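Local coordinates for glucose-6-phosphate isomerase (Thermus thermophilus, PDB 1ZZG) that catalyses the reversible isomerisation of glucose 6-phosphate to fructose 6-phosphate, a step shared by glycolysis and gluconeogenesis, at the interface of chains A and B. Sequence-based numbering; all coordinates share one arbitrary frame. Chains: chain A/B, glucose-6-phosphate isomerase.

The interface of chains A and B. Residues chain A 333-334, 342, 345; chain B 130, 134, 409, 413.
The loop residues A:Tyr333 and A:Leu334 and helix 339-356 of chain A meet helices 130-147 and 403-414 of chain B. B:Leu413 projects between the loop and the helix of chain A. One of its branches does most of the touching: CD1 lies 3.8 Å from CD2 of A:Leu334 and 3.8 Å from CD1 of A:Leu342. CD1 of B:Leu413 lies at the rim of the A:Tyr333 ring, 4.1 Å from its CE1. A:Leu342 uses both branches. Its CG is anti to the backbone N (chi1 178°), which carries the fork away from its own helix. CD1 faces B:Leu413 and B:Thr409, while CD2 of A:Leu342 packs 3.7 Å from CB of B:Ala134. B:Thr409 turns its methyl CG2 towards chain A, 4.1 Å from CB of A:Ala345. The small A:Ala345 and B:Ala134 probably allow close packing here.

A:Tyr333 reaches helix 130-147 of chain B with its phenol oxygen. The OH of A:Tyr333 lies 3.4 Å from CB of B:Ala130, a van der Waals contact at the first turn of that helix. Within chain A, CG of A:Leu334 rests on one ring face near the rim, 3.5 Å above the plane, and probably helps to hold the ring in place. An alanine in place of A:Tyr333 would probably open a gap beside CB of B:Ala130 and the tyrosine side of B:Leu413, and take from A:Leu334 the ring it rests on.

The contacts are mainly apolar, and the patch is part of the two-fold dimer interface; its twin has the chains exchanged. It joins the C-terminal helix and helix 130-147 of chain B to chain A, with its centre about 11 Å from the predicted active-site residue A:His293.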
ATOM      1  N   TYR A 333      26.376 -10.516  14.731  1.00 37.39           N
ATOM      2  CA  TYR A 333      25.392 -11.555  15.019  1.00 38.00           C
ATOM      3  C   TYR A 333      24.639 -11.947  13.745  1.00 36.98           C
ATOM      4  O   TYR A 333      23.982 -12.989  13.690  1.00 37.06           O
ATOM      5  CB  TYR A 333      24.408 -11.085  16.102  1.00 38.71           C
ATOM      6  CG  TYR A 333      23.416 -10.026  15.669  1.00 41.31           C
ATOM      7  CD1 TYR A 333      22.127 -10.373  15.252  1.00 40.53           C
ATOM      8  CD2 TYR A 333      23.755  -8.673  15.703  1.00 41.42           C
ATOM      9  CE1 TYR A 333      21.201  -9.396  14.886  1.00 40.67           C
ATOM     10  CE2 TYR A 333      22.837  -7.688  15.338  1.00 41.84           C
ATOM     11  CZ  TYR A 333      21.564  -8.055  14.932  1.00 42.52           C
ATOM     12  OH  TYR A 333      20.660  -7.078  14.577  1.00 43.00           O
ATOM     13  N   LEU A 334      24.758 -11.109  12.718  1.00 35.83           N
ATOM     14  CA  LEU A 334      24.110 -11.362  11.437  1.00 34.84           C
ATOM     15  C   LEU A 334      25.054 -12.041  10.445  1.00 35.32           C
ATOM     16  O   LEU A 334      24.600 -12.745   9.539  1.00 32.87           O
ATOM     17  CB  LEU A 334      23.600 -10.051  10.830  1.00 35.01           C
ATOM     18  CG  LEU A 334      22.458  -9.337  11.555  1.00 35.52           C
ATOM     19  CD1 LEU A 334      22.269  -7.945  10.970  1.00 34.16           C
ATOM     20  CD2 LEU A 334      21.181 -10.157  11.431  1.00 33.67           C
ATOM     21  N   LEU A 342      16.930 -14.409   8.244  1.00 28.84           N
ATOM     22  CA  LEU A 342      16.539 -13.235   9.022  1.00 27.79           C
ATOM     23  C   LEU A 342      15.038 -12.994   8.863  1.00 26.97           C
ATOM     24  O   LEU A 342      14.316 -12.813   9.842  1.00 28.88           O
ATOM     25  CB  LEU A 342      17.308 -11.994   8.551  1.00 26.57           C
ATOM     26  CG  LEU A 342      16.941 -10.681   9.254  1.00 25.33           C
ATOM     27  CD1 LEU A 342      17.026 -10.851  10.769  1.00 26.43           C
ATOM     28  CD2 LEU A 342      17.867  -9.572   8.785  1.00 26.13           C
ATOM     29  N   ALA A 345      13.075 -15.495  10.798  1.00 27.03           N
ATOM     30  CA  ALA A 345      13.200 -15.238  12.222  1.00 26.63           C
ATOM     31  C   ALA A 345      12.298 -14.086  12.648  1.00 26.76           C
ATOM     32  O   ALA A 345      11.627 -14.166  13.676  1.00 26.11           O
ATOM     33  CB  ALA A 345      14.650 -14.927  12.570  1.00 25.58           C
TER
ATOM     34  N   ALA B 130      18.347  -3.883  12.576  1.00 28.09           N
ATOM     35  CA  ALA B 130      18.743  -5.154  11.985  1.00 28.30           C
ATOM     36  C   ALA B 130      18.624  -5.273  10.466  1.00 28.09           C
ATOM     37  O   ALA B 130      19.591  -5.639   9.787  1.00 27.89           O
ATOM     38  CB  ALA B 130      17.970  -6.288  12.658  1.00 28.09           C
ATOM     39  N   ALA B 134      21.795  -5.613   7.811  1.00 29.25           N
ATOM     40  CA  ALA B 134      21.883  -6.787   6.943  1.00 28.39           C
ATOM     41  C   ALA B 134      21.990  -6.373   5.482  1.00 28.10           C
ATOM     42  O   ALA B 134      22.843  -6.871   4.738  1.00 27.96           O
ATOM     43  CB  ALA B 134      20.657  -7.684   7.143  1.00 29.18           C
ATOM     44  N   THR B 409      13.740 -12.179  17.695  1.00 33.17           N
ATOM     45  CA  THR B 409      14.406 -12.381  16.409  1.00 32.80           C
ATOM     46  C   THR B 409      15.862 -12.793  16.635  1.00 34.38           C
ATOM     47  O   THR B 409      16.371 -13.703  15.979  1.00 32.60           O
ATOM     48  CB  THR B 409      14.396 -11.095  15.540  1.00 32.69           C
ATOM     49  OG1 THR B 409      13.050 -10.775  15.164  1.00 32.67           O
ATOM     50  CG2 THR B 409      15.217 -11.299  14.281  1.00 32.36           C
ATOM     51  N   LEU B 413      17.795 -16.408  15.687  1.00 45.64           N
ATOM     52  CA  LEU B 413      18.942 -16.303  14.793  1.00 46.92           C
ATOM     53  C   LEU B 413      20.164 -17.012  15.372  1.00 48.69           C
ATOM     54  O   LEU B 413      20.899 -17.692  14.659  1.00 48.55           O
ATOM     55  CB  LEU B 413      19.302 -14.835  14.548  1.00 45.98           C
ATOM     56  CG  LEU B 413      18.647 -14.074  13.398  1.00 45.98           C
ATOM     57  CD1 LEU B 413      19.108 -12.623  13.432  1.00 45.24           C
ATOM     58  CD2 LEU B 413      19.026 -14.724  12.075  1.00 44.59           C
TER